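Local coordinates for protein DNA polymerase (Bacillus phage phi29, PDB 2PZS) that replicates the phage genome by protein-primed, strand-displacing DNA synthesis with high processivity and fidelity, and in its natural form also has 3'-5' exonuclease activity, at residues C290-K295 with Y340-V345; A484-F489 with L513-P518. The protein carries 2 engineered substitutions. All blocks are in the same frame, centred on the assembly; numbering follows the deposited sequence.

Contact 1: residues C290-K295 with Y340-V345; sequences CEFELK and YDLYNV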
loop_
_atom_site.group_PDB
_atom_site.type_symbol
_atom_site.label_atom_id
_atom_site.label_comp_id
_atom_site.label_asym_id
_atom_site.label_seq_id
_atom_site.Cartn_x
_atom_site.Cartn_y
_atom_site.Cartn_z
ATOM N N CYS G 290 -25.282 -19.749 5.153
ATOM C CA CYS G 290 -25.956 -20.417 4.057
ATOM C C CYS G 290 -25.131 -21.487 3.372
ATOM O O CYS G 290 -23.948 -21.661 3.673
ATOM C CB CYS G 290 -26.339 -19.389 3.013
ATOM S SG CYS G 290 -24.906 -18.802 2.157
ATOM N N GLU G 291 -25.791 -22.190 2.452
ATOM C CA GLU G 291 -25.146 -23.058 1.488
ATOM C C GLU G 291 -25.327 -22.408 0.117
ATOM O O GLU G 291 -26.160 -21.515 -0.022
ATOM C CB GLU G 291 -25.802 -24.439 1.519
ATOM C CG GLU G 291 -25.983 -24.993 2.929
ATOM C CD GLU G 291 -26.573 -26.387 2.951
ATOM O OE1 GLU G 291 -27.642 -26.578 3.593
ATOM O OE2 GLU G 291 -25.971 -27.288 2.330
ATOM N N PHE G 292 -24.559 -22.846 -0.887
ATOM C CA PHE G 292 -24.644 -22.267 -2.249
ATOM C C PHE G 292 -24.045 -23.123 -3.376
ATOM O O PHE G 292 -23.273 -24.046 -3.148
ATOM C CB PHE G 292 -23.971 -20.894 -2.290
ATOM C CG PHE G 292 -22.544 -20.909 -1.834
ATOM C CD1 PHE G 292 -21.548 -21.441 -2.640
ATOM C CD2 PHE G 292 -22.194 -20.381 -0.583
ATOM C CE1 PHE G 292 -20.225 -21.464 -2.202
ATOM C CE2 PHE G 292 -20.866 -20.387 -0.138
ATOM C CZ PHE G 292 -19.881 -20.931 -0.942
ATOM N N GLU G 293 -24.390 -22.760 -4.605
ATOM C CA GLU G 293 -23.883 -23.434 -5.795
ATOM C C GLU G 293 -23.673 -22.404 -6.896
ATOM O O GLU G 293 -24.564 -21.604 -7.160
ATOM C CB GLU G 293 -24.894 -24.488 -6.260
ATOM C CG GLU G 293 -24.275 -25.683 -6.924
ATOM C CD GLU G 293 -23.438 -26.504 -5.971
ATOM O OE1 GLU G 293 -23.861 -26.702 -4.806
ATOM O OE2 GLU G 293 -22.350 -26.958 -6.388
ATOM N N LEU G 294 -22.492 -22.407 -7.520
ATOM C CA LEU G 294 -22.235 -21.556 -8.701
ATOM C C LEU G 294 -23.103 -22.034 -9.876
ATOM O O LEU G 294 -23.199 -23.241 -10.142
ATOM C CB LEU G 294 -20.751 -21.596 -9.092
ATOM C CG LEU G 294 -20.221 -20.545 -10.077
ATOM C CD1 LEU G 294 -20.360 -19.139 -9.508
ATOM C CD2 LEU G 294 -18.768 -20.815 -10.408
ATOM N N LYS G 295 -23.747 -21.095 -10.560
ATOM C CA LYS G 295 -24.536 -21.415 -11.739
ATOM C C LYS G 295 -23.597 -21.574 -12.930
ATOM O O LYS G 295 -22.571 -20.910 -12.985
ATOM C CB LYS G 295 -25.518 -20.285 -12.036
ATOM C CG LYS G 295 -26.431 -19.857 -10.872
ATOM C CD LYS G 295 -26.892 -18.410 -11.066
ATOM C CE LYS G 295 -28.297 -18.158 -10.569
ATOM N NZ LYS G 295 -28.699 -16.742 -10.863
ATOM N N TYR G 340 -24.549 -17.096 -8.040
ATOM C CA TYR G 340 -24.801 -18.358 -7.355
ATOM C C TYR G 340 -26.290 -18.644 -7.192
ATOM O O TYR G 340 -27.131 -17.756 -7.315
ATOM C CB TYR G 340 -24.201 -18.328 -5.959
ATOM C CG TYR G 340 -22.710 -18.332 -5.913
ATOM C CD1 TYR G 340 -22.010 -19.520 -5.803
ATOM C CD2 TYR G 340 -21.992 -17.146 -5.928
ATOM C CE1 TYR G 340 -20.634 -19.533 -5.738
ATOM C CE2 TYR G 340 -20.603 -17.149 -5.857
ATOM C CZ TYR G 340 -19.935 -18.352 -5.767
ATOM O OH TYR G 340 -18.570 -18.390 -5.706
ATOM N N ASP G 341 -26.586 -19.911 -6.931
ATOM C CA ASP G 341 -27.818 -20.313 -6.274
ATOM C C ASP G 341 -27.512 -20.428 -4.778
ATOM O O ASP G 341 -26.736 -21.291 -4.371
ATOM C CB ASP G 341 -28.312 -21.650 -6.819
ATOM C CG ASP G 341 -28.993 -21.507 -8.152
ATOM O OD1 ASP G 341 -29.959 -20.712 -8.241
ATOM O OD2 ASP G 341 -28.561 -22.186 -9.110
ATOM N N LEU G 342 -28.088 -19.518 -3.988
ATOM C CA LEU G 342 -27.991 -19.527 -2.533
ATOM C C LEU G 342 -29.206 -20.231 -1.979
ATOM O O LEU G 342 -30.336 -19.945 -2.384
ATOM C CB LEU G 342 -27.972 -18.106 -1.982
ATOM C CG LEU G 342 -26.749 -17.255 -2.306
ATOM C CD1 LEU G 342 -27.042 -15.787 -2.025
ATOM C CD2 LEU G 342 -25.547 -17.727 -1.504
ATOM N N TYR G 343 -28.994 -21.143 -1.042
ATOM C CA TYR G 343 -30.103 -21.866 -0.488
ATOM C C TYR G 343 -29.912 -22.171 0.972
ATOM O O TYR G 343 -28.792 -22.168 1.466
ATOM C CB TYR G 343 -30.372 -23.139 -1.297
ATOM C CG TYR G 343 -29.266 -24.177 -1.304
ATOM C CD1 TYR G 343 -29.380 -25.346 -0.547
ATOM C CD2 TYR G 343 -28.137 -24.022 -2.104
ATOM C CE1 TYR G 343 -28.388 -26.329 -0.562
ATOM C CE2 TYR G 343 -27.136 -24.993 -2.122
ATOM C CZ TYR G 343 -27.269 -26.146 -1.341
ATOM O OH TYR G 343 -26.290 -27.113 -1.341
ATOM N N ASN G 344 -31.039 -22.428 1.643
ATOM C CA ASN G 344 -31.093 -22.630 3.085
ATOM C C ASN G 344 -30.445 -21.447 3.802
ATOM O O ASN G 344 -29.593 -21.614 4.676
ATOM C CB ASN G 344 -30.435 -23.963 3.470
ATOM C CG ASN G 344 -31.022 -25.153 2.704
ATOM O OD1 ASN G 344 -32.133 -25.078 2.170
ATOM N ND2 ASN G 344 -30.277 -26.254 2.653
ATOM N N VAL G 345 -30.860 -20.242 3.418
ATOM C CA VAL G 345 -30.242 -19.019 3.941
ATOM C C VAL G 345 -30.843 -18.579 5.271
ATOM O O VAL G 345 -32.040 -18.391 5.396
ATOM C CB VAL G 345 -30.343 -17.837 2.954
ATOM C CG1 VAL G 345 -29.822 -16.575 3.611
ATOM C CG2 VAL G 345 -29.572 -18.149 1.675
#
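F292 and L342 form a non-hydrogen-bonded pair of two antiparallel strands, and most of the apolar packing lies on their face of the ladder, where C290, F292 and Y340 are buried. CD2 of L342 meets CB of F292 at 3.6 Å and also reaches SG of C290, while helix 330-339 covers L342. On the other flank the F292 ring lies beside that of Y340, the two pointing the same way with planes 68° apart; F292 CD1 and Y340 CD1 are separated by 3.7 Å. L294 sends CD1 over one face of the Y340 ring, 3.9 Å from its centroid, a CH-pi contact. The phenol end is fixed beyond the strands, where OH is hydrogen-bonded to L316 O and I302 N.

The reverse side is looser and more polar, with D341, Y343 and N344 exposed. With CG of Y343 between its backbone N and carbonyl carbon (chi1 63°), the ring swings back across the partner strand and takes CB of E291 over one face. E291 extends past this ring to N344, whose ND2 donates a nearly straight hydrogen bond of 2.8 Å (166°) to OE1 from above the carboxylate plane. Backbone bonds join E291 to Y343 and E293 to D341 in both directions. Such a two-faced antiparallel ladder, entered from a helix and turning a corner at N344, belongs to the polymerisation region of this family B polymerase.

Contact 2: residues A484-F489 with L513-P518; sequences AHESTF and LVEGSP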
loop_
_atom_site.group_PDB
_atom_site.type_symbol
_atom_site.label_atom_id
_atom_site.label_comp_id
_atom_site.label_asym_id
_atom_site.label_seq_id
_atom_site.Cartn_x
_atom_site.Cartn_y
_atom_site.Cartn_z
ATOM N N ALA G 484 -9.296 1.050 -19.631
ATOM C CA ALA G 484 -8.261 1.400 -20.597
ATOM C C ALA G 484 -7.546 0.151 -21.062
ATOM O O ALA G 484 -7.061 -0.638 -20.236
ATOM C CB ALA G 484 -7.268 2.370 -19.989
ATOM N N HIS G 485 -7.472 -0.023 -22.386
ATOM C CA HIS G 485 -6.649 -1.076 -22.983
ATOM C C HIS G 485 -5.187 -0.704 -22.784
ATOM O O HIS G 485 -4.672 0.131 -23.504
ATOM C CB HIS G 485 -6.964 -1.219 -24.473
ATOM C CG HIS G 485 -6.143 -2.257 -25.177
ATOM N ND1 HIS G 485 -6.040 -2.312 -26.550
ATOM C CD2 HIS G 485 -5.391 -3.281 -24.701
ATOM C CE1 HIS G 485 -5.269 -3.329 -26.892
ATOM N NE2 HIS G 485 -4.861 -3.933 -25.790
ATOM N N GLU G 486 -4.537 -1.313 -21.794
ATOM C CA GLU G 486 -3.174 -0.921 -21.418
ATOM C C GLU G 486 -2.104 -1.786 -22.106
ATOM O O GLU G 486 -0.981 -1.326 -22.298
ATOM C CB GLU G 486 -3.004 -0.880 -19.879
ATOM C CG GLU G 486 -2.892 -2.229 -19.180
ATOM C CD GLU G 486 -1.449 -2.641 -18.816
ATOM O OE1 GLU G 486 -1.279 -3.599 -18.015
ATOM O OE2 GLU G 486 -0.487 -2.022 -19.319
ATOM N N SER G 487 -2.446 -3.015 -22.498
ATOM C CA SER G 487 -1.480 -3.858 -23.182
ATOM C C SER G 487 -2.090 -5.003 -23.976
ATOM O O SER G 487 -3.218 -5.418 -23.729
ATOM C CB SER G 487 -0.511 -4.437 -22.174
ATOM O OG SER G 487 -1.215 -5.095 -21.144
ATOM N N THR G 488 -1.318 -5.496 -24.938
ATOM C CA THR G 488 -1.631 -6.722 -25.660
ATOM C C THR G 488 -0.376 -7.591 -25.615
ATOM O O THR G 488 0.741 -7.055 -25.694
ATOM C CB THR G 488 -2.007 -6.456 -27.137
ATOM O OG1 THR G 488 -2.850 -5.307 -27.233
ATOM C CG2 THR G 488 -2.731 -7.630 -27.706
ATOM N N PHE G 489 -0.548 -8.911 -25.465
ATOM C CA PHE G 489 0.599 -9.825 -25.396
ATOM C C PHE G 489 0.578 -10.964 -26.424
ATOM O O PHE G 489 -0.475 -11.397 -26.878
ATOM C CB PHE G 489 0.799 -10.359 -23.975
ATOM C CG PHE G 489 -0.400 -11.089 -23.393
ATOM C CD1 PHE G 489 -0.690 -12.406 -23.764
ATOM C CD2 PHE G 489 -1.200 -10.482 -22.435
ATOM C CE1 PHE G 489 -1.770 -13.073 -23.221
ATOM C CE2 PHE G 489 -2.281 -11.149 -21.889
ATOM C CZ PHE G 489 -2.566 -12.445 -22.282
ATOM N N LEU G 513 10.470 2.711 -25.833
ATOM C CA LEU G 513 9.780 1.421 -25.841
ATOM C C LEU G 513 8.438 1.509 -25.058
ATOM O O LEU G 513 8.384 1.380 -23.824
ATOM C CB LEU G 513 10.705 0.335 -25.273
ATOM C CG LEU G 513 10.767 -0.979 -26.034
ATOM C CD1 LEU G 513 11.317 -0.766 -27.448
ATOM C CD2 LEU G 513 11.621 -1.967 -25.254
ATOM N N VAL G 514 7.359 1.736 -25.805
ATOM C CA VAL G 514 6.014 1.921 -25.251
ATOM C C VAL G 514 5.077 0.845 -25.833
ATOM O O VAL G 514 5.258 0.392 -26.968
ATOM C CB VAL G 514 5.486 3.354 -25.569
ATOM C CG1 VAL G 514 4.188 3.623 -24.852
ATOM C CG2 VAL G 514 6.525 4.406 -25.178
ATOM N N GLU G 515 4.082 0.439 -25.046
ATOM C CA GLU G 515 3.130 -0.608 -25.449
ATOM C C GLU G 515 2.544 -0.352 -26.832
ATOM O O GLU G 515 2.238 0.791 -27.191
ATOM C CB GLU G 515 1.981 -0.729 -24.444
ATOM C CG GLU G 515 2.400 -1.233 -23.069
ATOM C CD GLU G 515 2.688 -0.120 -22.081
ATOM O OE1 GLU G 515 2.949 1.017 -22.523
ATOM O OE2 GLU G 515 2.649 -0.386 -20.857
ATOM N N GLY G 516 2.394 -1.428 -27.598
ATOM C CA GLY G 516 1.849 -1.352 -28.936
ATOM C C GLY G 516 0.756 -2.369 -29.148
ATOM O O GLY G 516 0.060 -2.765 -28.209
ATOM N N SER G 517 0.602 -2.780 -30.400
ATOM C CA SER G 517 -0.391 -3.775 -30.779
ATOM C C SER G 517 0.227 -4.703 -31.834
ATOM O O SER G 517 1.302 -4.408 -32.359
ATOM C CB SER G 517 -1.662 -3.078 -31.284
ATOM O OG SER G 517 -1.556 -2.719 -32.651
ATOM N N PRO G 518 -0.422 -5.848 -32.115
ATOM C CA PRO G 518 0.103 -6.836 -33.079
ATOM C C PRO G 518 0.131 -6.444 -34.566
ATOM O O PRO G 518 0.711 -7.178 -35.367
ATOM C CB PRO G 518 -0.800 -8.052 -32.862
ATOM C CG PRO G 518 -2.025 -7.523 -32.242
ATOM C CD PRO G 518 -1.661 -6.314 -31.469
#
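E486 and E515 bring like-charged carboxylates together, OE2 to OE2 at 3.9 Å, in a contact that has no hydrogen bond between its segments. The planes of the two groups stand 80° apart, so they do not lie flat on each other. E486 sits on edge strand 483-489 of the antiparallel palm sheet, at a classic beta bulge: E486 and S487 together face V247 of strand 245-250. The side chain of E486 also touches that of D249, a ligand of the catalytic magnesium, and lies about 6 Å from that of K529, which stabilises the primer terminus. This end of the contact thus borders the polymerisation site.

E515 approaches with its aliphatic part as well as its charge. Its CG, beside the backbone N (chi1 -66°), comes to 3.5 Å from the carbonyl O of E486, and the bend at chi2 carries the carboxylate on toward the other glutamate. The same side chain rests on M506 of strand 499-508, the hydrogen-bonded neighbour of strand 513-515 in a second sheet. From G516 on the chain has left that strand and runs beside T488.

T488 is held from within its own strand. NE2 of H485 and OG1 of T488 share a hydrogen bond of 2.8 Å; the S487 carbonyl O also lies near NE2, in the imidazole plane, as a weak and strongly bent partner (121°). The opposite end of the palm strand's contact is apolar and slight. P518, which also packs on Y505, meets T488 roughly at a right angle; CG2, placed anti to the threonine's backbone N, stops 4.1 Å from CD of the proline.

In the fold
Contacts 1 and 2 share no strand or sheet; their centres are 40 Å apart and they follow one another along the chain. Both are partly buried, but contact 1 buries 703 Å² between its segments against 199 Å² for contact 2. In contact 1 neighbouring strands of one sheet are joined by backbone bonds, with an aromatic and aliphatic face inward and a polar face outward, at the periphery of the polymerase. Contact 2 instead sets an edge strand of the palm sheet against the end of strand 513-515 and the loop after it, through sparse touches. Its acidic end is consistent with its place beside D249, a catalytic magnesium ligand; contact 1's nearest atom is about 22 Å from contact 2.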